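Local coordinates for protein V-type ATP synthase alpha chain (PDB 5BN3) that belongs to the ATP synthase alpha/beta family as the A subunit of a V-type complex, a P-loop nucleotide-binding protein that carries bound ADP, at residues L11-E22 with E34-I45. Residues are numbered along the deposited sequence; the frame is centred on the assembly and turned at random.
Sequences LVIAKGKFSIFE and EVIGIENDKAYI
Phe18 leans over the hairpin formed by strands 34-39 and 42-45, and its ring, met obliquely, brings CD2 to 3.4 Å from Ala43 CB. CG lies anti to the carbonyl carbon (chi1 -60°), which turns the ring toward Ala43 while CB stays against Val35 CG2 and Ile38 CD1; the Phe18 and Val35 side chains cross at about a right angle. Ala14 CB and Ile45 CD1, 3.9 Å apart, lie on this same face of the sheet, and Val24 of strand 23-26 extends the apolar interior.

On the other face, Ile13 and Tyr44, a non-hydrogen-bonded antiparallel pair, run side by side, with Ile13 CD1 3.6 Å from Tyr44 CE2. The phenol is held at its far end by Glu39, whose OE1 accepts from Tyr44 OH at 2.8 Å. Farther along, Lys15 lies alongside Asp41 and Lys42, its NZ 4.1 Å from Lys42 NZ and too far from the Asp41 carboxylate for a salt bridge; a long, weak ion pair joins it to Glu36 of a neighbouring NEQ263 chain.

Strand 11-15 is zipped to strand 42-45 by paired bonds between Val12 and Ile45 and between Ala14 and Ala43; Gly16 N to Asp41 O adds one more backbone bond just beyond the ladder. In the type II turn from Ser19 to Glu22, Phe21 N reaches Val35 O at 2.7 Å, and Val35 N returns to Glu22 O. Glu22 OE1 takes the amide of Ser19, while OE2 is bound by Asn62, Thr63 and Gly64. Glu34, bonded to Tyr48 and salt-bridged to Arg185, sets OE2 at the Phe21 ring edge.

Within this N-terminal beta-barrel domain, then, backbone bonds fix the register and apolar groups fill the inner face, while the buried carboxylates of Glu22 and Glu34, each with several partners, are probably stabilised as anions.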
loop_
_atom_site.group_PDB
_atom_site.type_symbol
_atom_site.label_atom_id
_atom_site.label_comp_id
_atom_site.label_asym_id
_atom_site.label_seq_id
_atom_site.Cartn_x
_atom_site.Cartn_y
_atom_site.Cartn_z
ATOM N N LEU A 11 -7.104 -1.471 -30.063
ATOM C CA LEU A 11 -7.099 -0.110 -30.595
ATOM C C LEU A 11 -6.407 -0.018 -31.955
ATOM O O LEU A 11 -5.254 -0.426 -32.106
ATOM C CB LEU A 11 -6.424 0.856 -29.614
ATOM C CG LEU A 11 -6.364 2.320 -30.066
ATOM C CD1 LEU A 11 -7.743 2.951 -30.017
ATOM C CD2 LEU A 11 -5.373 3.128 -29.237
ATOM N N VAL A 12 -7.120 0.525 -32.938
ATOM C CA VAL A 12 -6.546 0.796 -34.252
ATOM C C VAL A 12 -6.541 2.301 -34.515
ATOM O O VAL A 12 -7.541 2.981 -34.279
ATOM C CB VAL A 12 -7.322 0.066 -35.368
ATOM C CG1 VAL A 12 -7.024 0.675 -36.733
ATOM C CG2 VAL A 12 -6.979 -1.409 -35.361
ATOM N N ILE A 13 -5.406 2.821 -34.974
ATOM C CA ILE A 13 -5.318 4.219 -35.381
ATOM C C ILE A 13 -5.285 4.291 -36.904
ATOM O O ILE A 13 -4.500 3.591 -37.551
ATOM C CB ILE A 13 -4.077 4.916 -34.785
ATOM C CG1 ILE A 13 -4.125 4.857 -33.257
ATOM C CG2 ILE A 13 -3.998 6.365 -35.244
ATOM C CD1 ILE A 13 -2.875 5.376 -32.574
ATOM N N ALA A 14 -6.150 5.125 -37.473
ATOM C CA ALA A 14 -6.242 5.255 -38.923
ATOM C C ALA A 14 -6.166 6.707 -39.372
ATOM O O ALA A 14 -6.670 7.602 -38.692
ATOM C CB ALA A 14 -7.526 4.616 -39.430
ATOM N N LYS A 15 -5.533 6.935 -40.519
ATOM C CA LYS A 15 -5.571 8.242 -41.162
ATOM C C LYS A 15 -6.736 8.283 -42.143
ATOM O O LYS A 15 -7.010 7.296 -42.828
ATOM C CB LYS A 15 -4.265 8.526 -41.909
ATOM C CG LYS A 15 -3.212 9.275 -41.102
ATOM C CD LYS A 15 -2.212 9.950 -42.037
ATOM C CE LYS A 15 -1.159 10.748 -41.280
ATOM N NZ LYS A 15 -0.034 9.903 -40.794
ATOM N N GLY A 16 -7.420 9.420 -42.208
ATOM C CA GLY A 16 -8.527 9.580 -43.133
ATOM C C GLY A 16 -9.602 10.527 -42.640
ATOM O O GLY A 16 -9.348 11.384 -41.790
ATOM N N LYS A 17 -10.807 10.380 -43.182
ATOM C CA LYS A 17 -11.941 11.201 -42.772
ATOM C C LYS A 17 -12.978 10.353 -42.044
ATOM O O LYS A 17 -13.514 9.394 -42.605
ATOM C CB LYS A 17 -12.568 11.880 -43.978
ATOM N N PHE A 18 -13.264 10.710 -40.797
ATOM C CA PHE A 18 -14.191 9.936 -39.979
ATOM C C PHE A 18 -15.095 10.831 -39.139
ATOM O O PHE A 18 -14.852 12.032 -39.014
ATOM C CB PHE A 18 -13.418 8.990 -39.056
ATOM C CG PHE A 18 -12.558 7.994 -39.782
ATOM C CD1 PHE A 18 -13.080 6.779 -40.194
ATOM C CD2 PHE A 18 -11.224 8.268 -40.044
ATOM C CE1 PHE A 18 -12.289 5.856 -40.856
ATOM C CE2 PHE A 18 -10.426 7.349 -40.702
ATOM C CZ PHE A 18 -10.961 6.142 -41.111
ATOM N N SER A 19 -16.139 10.238 -38.572
ATOM C CA SER A 19 -16.991 10.934 -37.617
ATOM C C SER A 19 -16.929 10.208 -36.282
ATOM O O SER A 19 -16.773 8.988 -36.243
ATOM C CB SER A 19 -18.434 10.999 -38.116
ATOM O OG SER A 19 -18.538 11.833 -39.255
ATOM N N ILE A 20 -17.040 10.960 -35.191
ATOM C CA ILE A 20 -17.008 10.378 -33.854
ATOM C C ILE A 20 -18.180 9.401 -33.682
ATOM O O ILE A 20 -19.308 9.687 -34.092
ATOM C CB ILE A 20 -16.996 11.486 -32.760
ATOM C CG1 ILE A 20 -16.603 10.923 -31.394
ATOM C CG2 ILE A 20 -18.316 12.221 -32.696
ATOM C CD1 ILE A 20 -15.117 10.786 -31.211
ATOM N N PHE A 21 -17.883 8.227 -33.130
ATOM C CA PHE A 21 -18.871 7.164 -32.916
ATOM C C PHE A 21 -19.439 6.551 -34.196
ATOM O O PHE A 21 -20.457 5.855 -34.165
ATOM C CB PHE A 21 -19.984 7.626 -31.971
ATOM C CG PHE A 21 -19.484 8.045 -30.621
ATOM C CD1 PHE A 21 -18.949 7.109 -29.749
ATOM C CD2 PHE A 21 -19.537 9.371 -30.225
ATOM C CE1 PHE A 21 -18.479 7.488 -28.506
ATOM C CE2 PHE A 21 -19.070 9.757 -28.982
ATOM C CZ PHE A 21 -18.540 8.813 -28.121
ATOM N N GLU A 22 -18.768 6.790 -35.317
ATOM C CA GLU A 22 -19.130 6.127 -36.561
ATOM C C GLU A 22 -18.627 4.691 -36.519
ATOM O O GLU A 22 -17.512 4.428 -36.060
ATOM C CB GLU A 22 -18.516 6.856 -37.759
ATOM C CG GLU A 22 -18.819 6.214 -39.102
ATOM C CD GLU A 22 -17.987 6.796 -40.226
ATOM O OE1 GLU A 22 -17.236 7.767 -39.984
ATOM O OE2 GLU A 22 -18.083 6.277 -41.357
ATOM N N GLU A 34 -15.445 0.921 -34.038
ATOM C CA GLU A 34 -16.164 2.154 -33.745
ATOM C C GLU A 34 -15.174 3.269 -33.424
ATOM O O GLU A 34 -14.285 3.096 -32.589
ATOM C CB GLU A 34 -17.127 1.937 -32.573
ATOM C CG GLU A 34 -18.034 3.119 -32.260
ATOM C CD GLU A 34 -18.934 2.857 -31.062
ATOM O OE1 GLU A 34 -18.694 1.869 -30.334
ATOM O OE2 GLU A 34 -19.884 3.639 -30.847
ATOM N N VAL A 35 -15.320 4.407 -34.096
ATOM C CA VAL A 35 -14.466 5.561 -33.825
ATOM C C VAL A 35 -14.804 6.153 -32.457
ATOM O O VAL A 35 -15.948 6.515 -32.199
ATOM C CB VAL A 35 -14.617 6.646 -34.909
ATOM C CG1 VAL A 35 -13.725 7.831 -34.598
ATOM C CG2 VAL A 35 -14.266 6.079 -36.274
ATOM N N ILE A 36 -13.808 6.248 -31.583
ATOM C CA ILE A 36 -14.027 6.733 -30.221
ATOM C C ILE A 36 -13.310 8.054 -29.969
ATOM O O ILE A 36 -13.533 8.713 -28.950
ATOM C CB ILE A 36 -13.559 5.700 -29.177
ATOM C CG1 ILE A 36 -12.065 5.412 -29.344
ATOM C CG2 ILE A 36 -14.370 4.420 -29.289
ATOM C CD1 ILE A 36 -11.515 4.411 -28.350
ATOM N N GLY A 37 -12.440 8.431 -30.899
ATOM C CA GLY A 37 -11.678 9.659 -30.781
ATOM C C GLY A 37 -11.161 10.135 -32.126
ATOM O O GLY A 37 -10.904 9.327 -33.021
ATOM N N ILE A 38 -11.017 11.447 -32.273
ATOM C CA ILE A 38 -10.466 12.024 -33.497
ATOM C C ILE A 38 -9.446 13.109 -33.168
ATOM O O ILE A 38 -9.715 14.004 -32.367
ATOM C CB ILE A 38 -11.576 12.592 -34.413
ATOM C CG1 ILE A 38 -12.370 11.450 -35.058
ATOM C CG2 ILE A 38 -10.984 13.482 -35.498
ATOM C CD1 ILE A 38 -13.526 11.912 -35.915
ATOM N N GLU A 39 -8.271 13.012 -33.780
ATOM C CA GLU A 39 -7.214 13.999 -33.598
ATOM C C GLU A 39 -6.687 14.402 -34.968
ATOM O O GLU A 39 -5.892 13.675 -35.570
ATOM C CB GLU A 39 -6.085 13.417 -32.742
ATOM C CG GLU A 39 -4.949 14.384 -32.438
ATOM C CD GLU A 39 -3.978 13.826 -31.416
ATOM O OE1 GLU A 39 -3.996 12.598 -31.189
ATOM O OE2 GLU A 39 -3.201 14.613 -30.833
ATOM N N ASN A 40 -7.141 15.556 -35.455
ATOM C CA ASN A 40 -6.820 16.031 -36.801
ATOM C C ASN A 40 -7.249 15.057 -37.897
ATOM O O ASN A 40 -8.442 14.863 -38.138
ATOM C CB ASN A 40 -5.328 16.361 -36.933
ATOM C CG ASN A 40 -4.928 17.579 -36.127
ATOM O OD1 ASN A 40 -5.643 18.581 -36.098
ATOM N ND2 ASN A 40 -3.778 17.499 -35.466
ATOM N N ASP A 41 -6.268 14.447 -38.554
ATOM C CA ASP A 41 -6.528 13.516 -39.646
ATOM C C ASP A 41 -6.556 12.068 -39.166
ATOM O O ASP A 41 -6.796 11.146 -39.951
ATOM C CB ASP A 41 -5.469 13.682 -40.736
ATOM C CG ASP A 41 -4.061 13.729 -40.174
ATOM O OD1 ASP A 41 -3.890 14.188 -39.024
ATOM O OD2 ASP A 41 -3.123 13.312 -40.883
ATOM N N LYS A 42 -6.309 11.876 -37.874
ATOM C CA LYS A 42 -6.265 10.540 -37.290
ATOM C C LYS A 42 -7.578 10.175 -36.610
ATOM O O LYS A 42 -8.273 11.039 -36.071
ATOM C CB LYS A 42 -5.132 10.451 -36.267
ATOM C CG LYS A 42 -3.788 10.943 -36.768
ATOM C CD LYS A 42 -2.804 11.054 -35.615
ATOM C CE LYS A 42 -1.569 10.200 -35.848
ATOM N NZ LYS A 42 -0.656 10.783 -36.866
ATOM N N ALA A 43 -7.909 8.887 -36.630
ATOM C CA ALA A 43 -9.065 8.383 -35.895
ATOM C C ALA A 43 -8.657 7.252 -34.965
ATOM O O ALA A 43 -7.892 6.364 -35.349
ATOM C CB ALA A 43 -10.139 7.909 -36.845
ATOM N N TYR A 44 -9.175 7.286 -33.742
ATOM C CA TYR A 44 -8.920 6.224 -32.778
ATOM C C TYR A 44 -10.115 5.284 -32.749
ATOM O O TYR A 44 -11.240 5.691 -32.446
ATOM C CB TYR A 44 -8.613 6.812 -31.399
ATOM C CG TYR A 44 -7.323 7.605 -31.383
ATOM C CD1 TYR A 44 -7.287 8.921 -31.824
ATOM C CD2 TYR A 44 -6.137 7.030 -30.948
ATOM C CE1 TYR A 44 -6.108 9.646 -31.823
ATOM C CE2 TYR A 44 -4.953 7.748 -30.941
ATOM C CZ TYR A 44 -4.946 9.054 -31.381
ATOM O OH TYR A 44 -3.770 9.769 -31.376
ATOM N N ILE A 45 -9.862 4.025 -33.084
ATOM C CA ILE A 45 -10.922 3.057 -33.312
ATOM C C ILE A 45 -10.788 1.859 -32.380
ATOM O O ILE A 45 -9.731 1.224 -32.331
ATOM C CB ILE A 45 -10.870 2.551 -34.769
ATOM C CG1 ILE A 45 -11.072 3.719 -35.740
ATOM C CG2 ILE A 45 -11.909 1.473 -35.005
ATOM C CD1 ILE A 45 -10.463 3.490 -37.106
HETATM O O HOH W 1 -21.673 4.354 -32.284
#